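Local coordinates for protein N-terminal acetyltransferase B complex subunit MDM20 (Candida albicans, PDB 5K04) that probably serves as the non-catalytic, auxiliary subunit of the NatB N-terminal acetyltransferase complex, working together with the NAT3 subunit, at residues W116-I121 and S479-F484; E122-K127 and F498-Q503; I132-N137 and L147-S152. All coordinates share one frame; numbering follows the deposited sequence.

Contacts 1 and 2 are long-range, each joining segments more than 350 residues apart, whereas contact 3 is local. The first two tie neighbouring N-terminal elements to the consecutive helices 456-485 and 489-503, and they touch each other through I480 and S499. Contact 3, nested within both long loops, pairs helix 126-138, whose start also serves contact 2, with helix 143-157; it meets contact 1 where F117 packs on F133 and F484 O faces W148 NE1. Contact 1 is mostly buried and built from aromatic and branched aliphatic groups. Contact 2, only partly buried, mixes a tyrosine face with polar tips and a lysine. Contact 3, also partly buried, is chiefly aromatic and has no hydrogen bond across it.

Contact 1 (W116-I121 and S479-F484); sequences WFDNSI and SIIQGF
F117 and F484 meet as a T-shaped pair, in which the edge of the F117 ring is directed at a face of F484. This is long-range helix-helix packing within a helical superhelix, joining helix 109-120 to helix 456-485, which also meets the NAT3 subunit through a hydrogen bond from S479 OG to S33 OG of that chain. The planes stand at 77° and the centroids lie 5.2 Å apart. The tip of F117 does the touching: its CZ rests 3.8 Å from F484 CD2 and sits toward the rim of that ring, not above its centre. CG of F117 is anti to the backbone N (chi1 172°), which starts the ring off toward helix 456-485.

I121, one turn further on, lays its CD1 over a face of F117 and also reaches I480, where CD1 of I121 is 3.8 Å from I480 CG2. These two isoleucines run antiparallel alongside one another, and I121 CG2 likewise finds I480 CD1 at 3.8 Å. I481 closes the row: its CG1 lies 4.0 Å from I121 CD1, and its CD1 lies 3.6 Å from D118 OD1, the two side chains being roughly perpendicular. F129 and F133 of helix 126-138 also meet the F117 ring.

No hydrogen bond spans the 252 Å² interface. The contact between these segments rests on apolar packing, with the T-shaped pair giving it direction and the D118 carboxylate lying against I481 CD1.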
loop_
_atom_site.group_PDB
_atom_site.type_symbol
_atom_site.label_atom_id
_atom_site.label_comp_id
_atom_site.label_asym_id
_atom_site.label_seq_id
_atom_site.Cartn_x
_atom_site.Cartn_y
_atom_site.Cartn_z
ATOM N N TRP A 116 23.055 1.979 -17.194
ATOM C CA TRP A 116 22.239 3.186 -17.282
ATOM C C TRP A 116 20.805 2.928 -16.839
ATOM O O TRP A 116 20.228 3.694 -16.062
ATOM C CB TRP A 116 22.263 3.681 -18.730
ATOM C CG TRP A 116 21.818 5.072 -18.928
ATOM C CD1 TRP A 116 21.413 5.953 -17.964
ATOM C CD2 TRP A 116 21.745 5.776 -20.176
ATOM N NE1 TRP A 116 21.091 7.160 -18.537
ATOM C CE2 TRP A 116 21.278 7.074 -19.894
ATOM C CE3 TRP A 116 22.005 5.424 -21.501
ATOM C CZ2 TRP A 116 21.074 8.024 -20.893
ATOM C CZ3 TRP A 116 21.811 6.368 -22.495
ATOM C CH2 TRP A 116 21.352 7.655 -22.187
ATOM N N PHE A 117 20.213 1.847 -17.341
ATOM C CA PHE A 117 18.812 1.556 -17.072
ATOM C C PHE A 117 18.616 1.097 -15.632
ATOM O O PHE A 117 17.728 1.590 -14.931
ATOM C CB PHE A 117 18.319 0.502 -18.071
ATOM C CG PHE A 117 16.947 -0.032 -17.781
ATOM C CD1 PHE A 117 15.836 0.806 -17.789
ATOM C CD2 PHE A 117 16.763 -1.379 -17.524
ATOM C CE1 PHE A 117 14.569 0.304 -17.521
ATOM C CE2 PHE A 117 15.502 -1.889 -17.264
ATOM C CZ PHE A 117 14.400 -1.043 -17.262
ATOM N N ASP A 118 19.452 0.155 -15.178
ATOM C CA ASP A 118 19.348 -0.359 -13.814
ATOM C C ASP A 118 19.525 0.748 -12.789
ATOM O O ASP A 118 18.851 0.760 -11.758
ATOM C CB ASP A 118 20.380 -1.460 -13.588
ATOM C CG ASP A 118 20.049 -2.722 -14.357
ATOM O OD1 ASP A 118 18.989 -2.751 -15.019
ATOM O OD2 ASP A 118 20.833 -3.684 -14.298
ATOM N N ASN A 119 20.423 1.692 -13.062
ATOM C CA ASN A 119 20.625 2.811 -12.159
ATOM C C ASN A 119 19.525 3.853 -12.291
ATOM O O ASN A 119 19.288 4.604 -11.346
ATOM C CB ASN A 119 21.998 3.444 -12.412
ATOM C CG ASN A 119 23.158 2.524 -11.986
ATOM O OD1 ASN A 119 24.082 2.263 -12.753
ATOM N ND2 ASN A 119 23.100 2.036 -10.756
ATOM N N SER A 120 18.830 3.888 -13.431
ATOM C CA SER A 120 17.823 4.903 -13.703
ATOM C C SER A 120 16.454 4.547 -13.153
ATOM O O SER A 120 15.597 5.430 -13.084
ATOM C CB SER A 120 17.686 5.155 -15.216
ATOM O OG SER A 120 18.823 5.828 -15.739
ATOM N N ILE A 121 16.227 3.288 -12.773
ATOM C CA ILE A 121 14.869 2.843 -12.469
ATOM C C ILE A 121 14.284 3.647 -11.311
ATOM O O ILE A 121 13.164 4.165 -11.401
ATOM C CB ILE A 121 14.857 1.330 -12.200
ATOM C CG1 ILE A 121 15.123 0.604 -13.526
ATOM C CG2 ILE A 121 13.520 0.903 -11.576
ATOM C CD1 ILE A 121 15.065 -0.904 -13.477
ATOM N N SER A 479 12.081 -7.097 -9.626
ATOM C CA SER A 479 10.868 -7.438 -10.370
ATOM C C SER A 479 10.779 -6.667 -11.690
ATOM O O SER A 479 10.409 -7.234 -12.727
ATOM C CB SER A 479 9.641 -7.155 -9.490
ATOM O OG SER A 479 9.703 -7.904 -8.287
ATOM N N ILE A 480 11.114 -5.371 -11.666
ATOM C CA ILE A 480 11.111 -4.564 -12.885
ATOM C C ILE A 480 12.153 -5.064 -13.880
ATOM O O ILE A 480 11.901 -5.122 -15.089
ATOM C CB ILE A 480 11.335 -3.081 -12.536
ATOM C CG1 ILE A 480 10.151 -2.544 -11.721
ATOM C CG2 ILE A 480 11.552 -2.275 -13.805
ATOM C CD1 ILE A 480 10.355 -1.144 -11.197
ATOM N N ILE A 481 13.331 -5.447 -13.389
ATOM C CA ILE A 481 14.396 -5.933 -14.268
ATOM C C ILE A 481 13.995 -7.256 -14.900
ATOM O O ILE A 481 14.149 -7.465 -16.111
ATOM C CB ILE A 481 15.718 -6.059 -13.482
ATOM C CG1 ILE A 481 16.268 -4.672 -13.122
ATOM C CG2 ILE A 481 16.757 -6.865 -14.257
ATOM C CD1 ILE A 481 17.588 -4.701 -12.348
ATOM N N GLN A 482 13.477 -8.169 -14.082
ATOM C CA GLN A 482 13.060 -9.479 -14.576
ATOM C C GLN A 482 11.832 -9.369 -15.466
ATOM O O GLN A 482 11.705 -10.099 -16.455
ATOM C CB GLN A 482 12.770 -10.408 -13.396
ATOM C CG GLN A 482 13.978 -10.800 -12.578
ATOM C CD GLN A 482 13.591 -11.553 -11.313
ATOM O OE1 GLN A 482 12.407 -11.797 -11.055
ATOM N NE2 GLN A 482 14.590 -11.924 -10.513
ATOM N N GLY A 483 10.898 -8.486 -15.108
ATOM C CA GLY A 483 9.729 -8.297 -15.949
ATOM C C GLY A 483 10.093 -7.801 -17.335
ATOM O O GLY A 483 9.472 -8.194 -18.319
ATOM N N PHE A 484 11.094 -6.912 -17.431
ATOM C CA PHE A 484 11.599 -6.520 -18.744
ATOM C C PHE A 484 12.350 -7.667 -19.424
ATOM O O PHE A 484 12.151 -7.917 -20.616
ATOM C CB PHE A 484 12.501 -5.291 -18.617
ATOM C CG PHE A 484 11.774 -3.968 -18.708
ATOM C CD1 PHE A 484 11.508 -3.390 -19.945
ATOM C CD2 PHE A 484 11.395 -3.286 -17.559
ATOM C CE1 PHE A 484 10.860 -2.173 -20.030
ATOM C CE2 PHE A 484 10.741 -2.068 -17.631
ATOM C CZ PHE A 484 10.466 -1.510 -18.874
#

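Contact 2 (E122-K127 and F498-Q503); sequences EKYDFK and FSKRMQ
Y124 and K500 bring their backbones closest, with CA atoms 7.4 Å apart, where a non-helical link, bent into an inverse gamma turn centred on Y124, faces helix 489-503. The arrangement is an interhelix loop packed on a distant helix of a helical superhelix: the loop joins helix 109-120 to helix 126-138, and D125 N-caps the latter with a weak bond from K127 N to its OD1.

The Y124 ring is the centrepiece. K500 CG sits over the middle of one face, 3.4 Å from the ring centroid and 11° off the normal, a clear CH-pi contact, while the carbonyl carbon of E122 lies against the opposite face, toward the rim. The ring is thus sandwiched between its own loop and the helix. Tyrosine and lysine chains pass one another head to tail, which brings K500 CE to 3.6 Å from Y124 CB.

At the ring's edge the contact becomes polar. S499 OG lies near the ring plane beside the phenol oxygen. The modelled separation of these hydroxyls is too short to be taken literally, although a hydrogen bond is plausible. Q503 reaches toward Y124 tip to tip and donates a weak, bent bond from NE2 to E122 O at 2.6 Å, N-H...O angle 119°.

F498 and R501, whose CB atoms point away from the loop, meet the NAT3 subunit: F498 stacks on F13 of that subunit, and R501 forms a salt bridge with its E10. At the start of helix 126-138, the extended K500 chain meets F126 tip to tip, with K500 NZ 3.3 Å from F126 CZ.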
loop_
_atom_site.group_PDB
_atom_site.type_symbol
_atom_site.label_atom_id
_atom_site.label_comp_id
_atom_site.label_asym_id
_atom_site.label_seq_id
_atom_site.Cartn_x
_atom_site.Cartn_y
_atom_site.Cartn_z
ATOM N N GLU A 122 15.059 3.800 -10.228
ATOM C CA GLU A 122 14.651 4.597 -9.071
ATOM C C GLU A 122 14.136 5.979 -9.460
ATOM O O GLU A 122 13.282 6.541 -8.766
ATOM C CB GLU A 122 15.836 4.741 -8.103
ATOM C CG GLU A 122 16.372 3.424 -7.507
ATOM C CD GLU A 122 17.463 2.769 -8.355
ATOM O OE1 GLU A 122 17.450 2.932 -9.597
ATOM O OE2 GLU A 122 18.339 2.091 -7.770
ATOM N N LYS A 123 14.644 6.542 -10.551
ATOM C CA LYS A 123 14.240 7.849 -11.067
ATOM C C LYS A 123 13.380 7.601 -12.293
ATOM O O LYS A 123 13.894 7.372 -13.390
ATOM C CB LYS A 123 15.453 8.706 -11.419
ATOM C CG LYS A 123 16.321 9.087 -10.242
ATOM C CD LYS A 123 17.504 9.948 -10.673
ATOM C CE LYS A 123 18.205 10.504 -9.448
ATOM N NZ LYS A 123 19.372 11.343 -9.784
ATOM N N TYR A 124 12.069 7.678 -12.118
ATOM C CA TYR A 124 11.144 7.169 -13.134
ATOM C C TYR A 124 10.962 8.211 -14.242
ATOM O O TYR A 124 9.891 8.787 -14.447
ATOM C CB TYR A 124 9.823 6.781 -12.484
ATOM C CG TYR A 124 9.992 5.934 -11.236
ATOM C CD1 TYR A 124 10.208 6.532 -9.995
ATOM C CD2 TYR A 124 9.945 4.539 -11.297
ATOM C CE1 TYR A 124 10.374 5.775 -8.849
ATOM C CE2 TYR A 124 10.108 3.766 -10.150
ATOM C CZ TYR A 124 10.321 4.398 -8.925
ATOM O OH TYR A 124 10.486 3.665 -7.768
ATOM N N ASP A 125 12.055 8.445 -14.968
ATOM C CA ASP A 125 12.098 9.408 -16.071
ATOM C C ASP A 125 11.909 8.615 -17.354
ATOM O O ASP A 125 12.871 8.145 -17.969
ATOM C CB ASP A 125 13.409 10.198 -16.074
ATOM C CG ASP A 125 13.404 11.360 -17.070
ATOM O OD1 ASP A 125 12.646 11.306 -18.062
ATOM O OD2 ASP A 125 14.168 12.326 -16.860
ATOM N N PHE A 126 10.648 8.493 -17.770
ATOM C CA PHE A 126 10.311 7.685 -18.940
ATOM C C PHE A 126 10.968 8.204 -20.215
ATOM O O PHE A 126 11.076 7.449 -21.188
ATOM C CB PHE A 126 8.788 7.622 -19.124
ATOM C CG PHE A 126 8.059 6.925 -18.004
ATOM C CD1 PHE A 126 8.576 5.787 -17.417
ATOM C CD2 PHE A 126 6.843 7.412 -17.546
ATOM C CE1 PHE A 126 7.894 5.151 -16.386
ATOM C CE2 PHE A 126 6.159 6.780 -16.519
ATOM C CZ PHE A 126 6.683 5.652 -15.942
ATOM N N LYS A 127 11.376 9.480 -20.242
ATOM C CA LYS A 127 12.171 9.989 -21.359
ATOM C C LYS A 127 13.558 9.370 -21.364
ATOM O O LYS A 127 14.146 9.171 -22.432
ATOM C CB LYS A 127 12.276 11.520 -21.295
ATOM C CG LYS A 127 11.117 12.244 -21.958
ATOM C CD LYS A 127 11.014 13.699 -21.530
ATOM C CE LYS A 127 9.720 14.325 -22.050
ATOM N NZ LYS A 127 9.472 15.672 -21.466
ATOM N N PHE A 498 3.908 0.565 -8.711
ATOM C CA PHE A 498 4.083 0.094 -7.342
ATOM C C PHE A 498 5.343 0.691 -6.733
ATOM O O PHE A 498 5.312 1.262 -5.638
ATOM C CB PHE A 498 4.150 -1.438 -7.326
ATOM C CG PHE A 498 4.064 -2.046 -5.942
ATOM C CD1 PHE A 498 5.204 -2.278 -5.198
ATOM C CD2 PHE A 498 2.840 -2.395 -5.393
ATOM C CE1 PHE A 498 5.126 -2.837 -3.925
ATOM C CE2 PHE A 498 2.752 -2.952 -4.112
ATOM C CZ PHE A 498 3.892 -3.176 -3.383
ATOM N N SER A 499 6.466 0.565 -7.451
ATOM C CA SER A 499 7.728 1.154 -7.017
ATOM C C SER A 499 7.577 2.651 -6.756
ATOM O O SER A 499 7.912 3.130 -5.668
ATOM C CB SER A 499 8.807 0.891 -8.073
ATOM O OG SER A 499 10.054 1.369 -7.647
ATOM N N LYS A 500 7.067 3.402 -7.753
ATOM C CA LYS A 500 6.848 4.848 -7.602
ATOM C C LYS A 500 6.046 5.184 -6.351
ATOM O O LYS A 500 6.361 6.143 -5.636
ATOM C CB LYS A 500 6.092 5.413 -8.799
ATOM C CG LYS A 500 6.832 5.544 -10.102
ATOM C CD LYS A 500 6.068 6.514 -11.002
ATOM C CE LYS A 500 6.300 6.251 -12.478
ATOM N NZ LYS A 500 5.663 7.305 -13.323
ATOM N N ARG A 501 4.966 4.437 -6.103
ATOM C CA ARG A 501 4.109 4.763 -4.975
ATOM C C ARG A 501 4.795 4.484 -3.644
ATOM O O ARG A 501 4.395 5.049 -2.622
ATOM C CB ARG A 501 2.790 4.000 -5.096
ATOM C CG ARG A 501 1.891 4.561 -6.209
ATOM C CD ARG A 501 0.678 3.689 -6.502
ATOM N NE ARG A 501 -0.233 3.593 -5.363
ATOM C CZ ARG A 501 -1.420 2.984 -5.392
ATOM N NH1 ARG A 501 -1.841 2.403 -6.505
ATOM N NH2 ARG A 501 -2.177 2.940 -4.307
ATOM N N MET A 502 5.829 3.637 -3.651
ATOM C CA MET A 502 6.532 3.186 -2.453
ATOM C C MET A 502 7.755 4.033 -2.130
ATOM O O MET A 502 8.234 4.007 -0.993
ATOM C CB MET A 502 6.961 1.717 -2.624
ATOM C CG MET A 502 5.880 0.689 -2.295
ATOM S SD MET A 502 5.230 0.777 -0.651
ATOM C CE MET A 502 4.810 -0.917 -0.454
ATOM N N GLN A 503 8.244 4.801 -3.106
ATOM C CA GLN A 503 9.535 5.470 -2.988
ATOM C C GLN A 503 9.508 6.591 -1.952
ATOM O O GLN A 503 10.504 6.823 -1.256
ATOM C CB GLN A 503 9.940 6.023 -4.348
ATOM C CG GLN A 503 11.262 6.740 -4.341
ATOM C CD GLN A 503 11.487 7.519 -5.609
ATOM O OE1 GLN A 503 10.762 8.476 -5.913
ATOM N NE2 GLN A 503 12.491 7.103 -6.373
#

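Contact 3 (I132-N137 and L147-S152); sequences IFMYLN and LWYAFS
S152, whose CB approaches the edge of the F133 ring in plane, 3.5 Å from F133 CD2, carries a hydroxyl gripped from two sides: its OG bonds to N130 ND2 and also meets Y149 O, at a modelled separation too short to rely on. The F133 ring is fitted closely against the second helix. W148 CB stands over its centre, 3.9 Å from the centroid and 9° off the normal, a CH-pi contact, and W148 O packs against F133 CD2. The F133 and W148 side chains cross, while their ring planes are inclined at 47°, neither stacked nor T-shaped, with F133 CE1 3.6 Å from W148 CE3. Further along the indole, L136 CD2 lies 3.6 Å from W148 CZ3. Helix 456-485 borders this tryptophan too, since F484 O accepts a probable hydrogen bond from the indole NE1.

Y149 supplies a second ring. One of its faces receives M134 CA, 3.8 Å from the centroid and toward the rim. M134 CB and CG pass beside the phenol, CG a tight 3.1 Å from Y149 OH, and the chain then bends away to put CE over the face of Y135. N137 ND2 approaches the ring obliquely, 3.8 Å from Y149 CD2; its OD1 is bonded to T146 OG1.

Helices 126-138 and 143-157 pack through aromatic groups from both, and F133 and Y149 bring their CA atoms to 4.8 Å. Segments 132-137 and 147-152 run at 153° to each other, near antiparallel, a helical hairpin consistent with the alpha-alpha superhelices of the TPR clan.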
loop_
_atom_site.group_PDB
_atom_site.type_symbol
_atom_site.label_atom_id
_atom_site.label_comp_id
_atom_site.label_asym_id
_atom_site.label_seq_id
_atom_site.Cartn_x
_atom_site.Cartn_y
_atom_site.Cartn_z
ATOM N N ILE A 132 17.243 5.380 -23.363
ATOM C CA ILE A 132 18.108 4.212 -23.209
ATOM C C ILE A 132 17.734 3.153 -24.227
ATOM O O ILE A 132 18.588 2.600 -24.931
ATOM C CB ILE A 132 18.012 3.647 -21.786
ATOM C CG1 ILE A 132 18.599 4.640 -20.794
ATOM C CG2 ILE A 132 18.710 2.282 -21.718
ATOM C CD1 ILE A 132 18.281 4.298 -19.349
ATOM N N PHE A 133 16.439 2.862 -24.315
ATOM C CA PHE A 133 15.956 1.843 -25.223
ATOM C C PHE A 133 16.203 2.220 -26.680
ATOM O O PHE A 133 16.415 1.338 -27.519
ATOM C CB PHE A 133 14.475 1.604 -24.935
ATOM C CG PHE A 133 14.219 1.045 -23.558
ATOM C CD1 PHE A 133 15.231 0.414 -22.852
ATOM C CD2 PHE A 133 12.977 1.136 -22.972
ATOM C CE1 PHE A 133 15.004 -0.112 -21.574
ATOM C CE2 PHE A 133 12.741 0.613 -21.700
ATOM C CZ PHE A 133 13.761 -0.002 -21.002
ATOM N N MET A 134 16.212 3.515 -26.994
ATOM C CA MET A 134 16.523 3.941 -28.354
ATOM C C MET A 134 17.948 3.544 -28.740
ATOM O O MET A 134 18.172 2.940 -29.795
ATOM C CB MET A 134 16.311 5.455 -28.495
ATOM C CG MET A 134 16.499 6.010 -29.933
ATOM S SD MET A 134 18.191 6.340 -30.371
ATOM C CE MET A 134 18.435 7.706 -29.268
ATOM N N TYR A 135 18.928 3.891 -27.899
ATOM C CA TYR A 135 20.310 3.482 -28.160
ATOM C C TYR A 135 20.435 1.964 -28.195
ATOM O O TYR A 135 21.122 1.402 -29.054
ATOM C CB TYR A 135 21.245 4.054 -27.095
ATOM C CG TYR A 135 21.571 5.519 -27.265
ATOM C CD1 TYR A 135 22.447 5.938 -28.253
ATOM C CD2 TYR A 135 21.027 6.483 -26.418
ATOM C CE1 TYR A 135 22.773 7.279 -28.415
ATOM C CE2 TYR A 135 21.349 7.836 -26.570
ATOM C CZ TYR A 135 22.223 8.223 -27.578
ATOM O OH TYR A 135 22.556 9.544 -27.762
ATOM N N LEU A 136 19.766 1.288 -27.271
ATOM C CA LEU A 136 19.900 -0.154 -27.148
ATOM C C LEU A 136 19.279 -0.878 -28.337
ATOM O O LEU A 136 19.696 -1.988 -28.686
ATOM C CB LEU A 136 19.257 -0.593 -25.835
ATOM C CG LEU A 136 19.465 -2.046 -25.432
ATOM C CD1 LEU A 136 20.952 -2.343 -25.287
ATOM C CD2 LEU A 136 18.716 -2.330 -24.144
ATOM N N ASN A 137 18.287 -0.269 -28.963
ATOM C CA ASN A 137 17.628 -0.874 -30.104
ATOM C C ASN A 137 18.320 -0.540 -31.416
ATOM O O ASN A 137 18.131 -1.255 -32.410
ATOM C CB ASN A 137 16.175 -0.412 -30.149
ATOM C CG ASN A 137 15.410 -1.032 -31.280
ATOM O OD1 ASN A 137 15.175 -2.248 -31.296
ATOM N ND2 ASN A 137 14.997 -0.198 -32.236
ATOM N N LEU A 147 10.797 -4.396 -28.375
ATOM C CA LEU A 147 9.599 -4.366 -27.547
ATOM C C LEU A 147 9.753 -3.372 -26.402
ATOM O O LEU A 147 8.831 -2.603 -26.110
ATOM C CB LEU A 147 9.312 -5.774 -27.009
ATOM C CG LEU A 147 8.843 -6.766 -28.072
ATOM C CD1 LEU A 147 9.104 -8.216 -27.683
ATOM C CD2 LEU A 147 7.351 -6.550 -28.285
ATOM N N TRP A 148 10.910 -3.406 -25.725
ATOM C CA TRP A 148 11.237 -2.428 -24.688
ATOM C C TRP A 148 11.003 -1.008 -25.183
ATOM O O TRP A 148 10.259 -0.221 -24.581
ATOM C CB TRP A 148 12.702 -2.587 -24.270
ATOM C CG TRP A 148 12.987 -3.818 -23.453
ATOM C CD1 TRP A 148 12.122 -4.836 -23.170
ATOM C CD2 TRP A 148 14.224 -4.145 -22.785
ATOM N NE1 TRP A 148 12.745 -5.782 -22.371
ATOM C CE2 TRP A 148 14.029 -5.379 -22.116
ATOM C CE3 TRP A 148 15.469 -3.513 -22.686
ATOM C CZ2 TRP A 148 15.038 -6.000 -21.375
ATOM C CZ3 TRP A 148 16.479 -4.128 -21.946
ATOM C CH2 TRP A 148 16.253 -5.362 -21.303
ATOM N N TYR A 149 11.650 -0.681 -26.300
ATOM C CA TYR A 149 11.580 0.652 -26.878
ATOM C C TYR A 149 10.134 1.038 -27.172
ATOM O O TYR A 149 9.688 2.128 -26.803
ATOM C CB TYR A 149 12.447 0.657 -28.134
ATOM C CG TYR A 149 12.701 1.996 -28.749
ATOM C CD1 TYR A 149 12.722 3.151 -27.968
ATOM C CD2 TYR A 149 12.933 2.114 -30.122
ATOM C CE1 TYR A 149 12.969 4.396 -28.533
ATOM C CE2 TYR A 149 13.187 3.367 -30.703
ATOM C CZ TYR A 149 13.207 4.504 -29.900
ATOM O OH TYR A 149 13.447 5.743 -30.448
ATOM N N ALA A 150 9.378 0.118 -27.789
ATOM C CA ALA A 150 7.968 0.346 -28.111
ATOM C C ALA A 150 7.135 0.537 -26.853
ATOM O O ALA A 150 6.310 1.459 -26.761
ATOM C CB ALA A 150 7.426 -0.836 -28.918
ATOM N N PHE A 151 7.318 -0.353 -25.884
ATOM C CA PHE A 151 6.590 -0.233 -24.628
ATOM C C PHE A 151 6.908 1.087 -23.930
ATOM O O PHE A 151 6.025 1.694 -23.311
ATOM C CB PHE A 151 6.920 -1.434 -23.731
ATOM C CG PHE A 151 6.129 -1.469 -22.456
ATOM C CD1 PHE A 151 4.762 -1.704 -22.476
ATOM C CD2 PHE A 151 6.759 -1.266 -21.239
ATOM C CE1 PHE A 151 4.039 -1.732 -21.290
ATOM C CE2 PHE A 151 6.047 -1.303 -20.061
ATOM C CZ PHE A 151 4.683 -1.532 -20.083
ATOM N N SER A 152 8.152 1.562 -24.059
ATOM C CA SER A 152 8.555 2.808 -23.419
ATOM C C SER A 152 7.814 4.005 -24.002
ATOM O O SER A 152 7.701 5.032 -23.326
ATOM C CB SER A 152 10.071 3.002 -23.541
ATOM O OG SER A 152 10.467 3.285 -24.876
#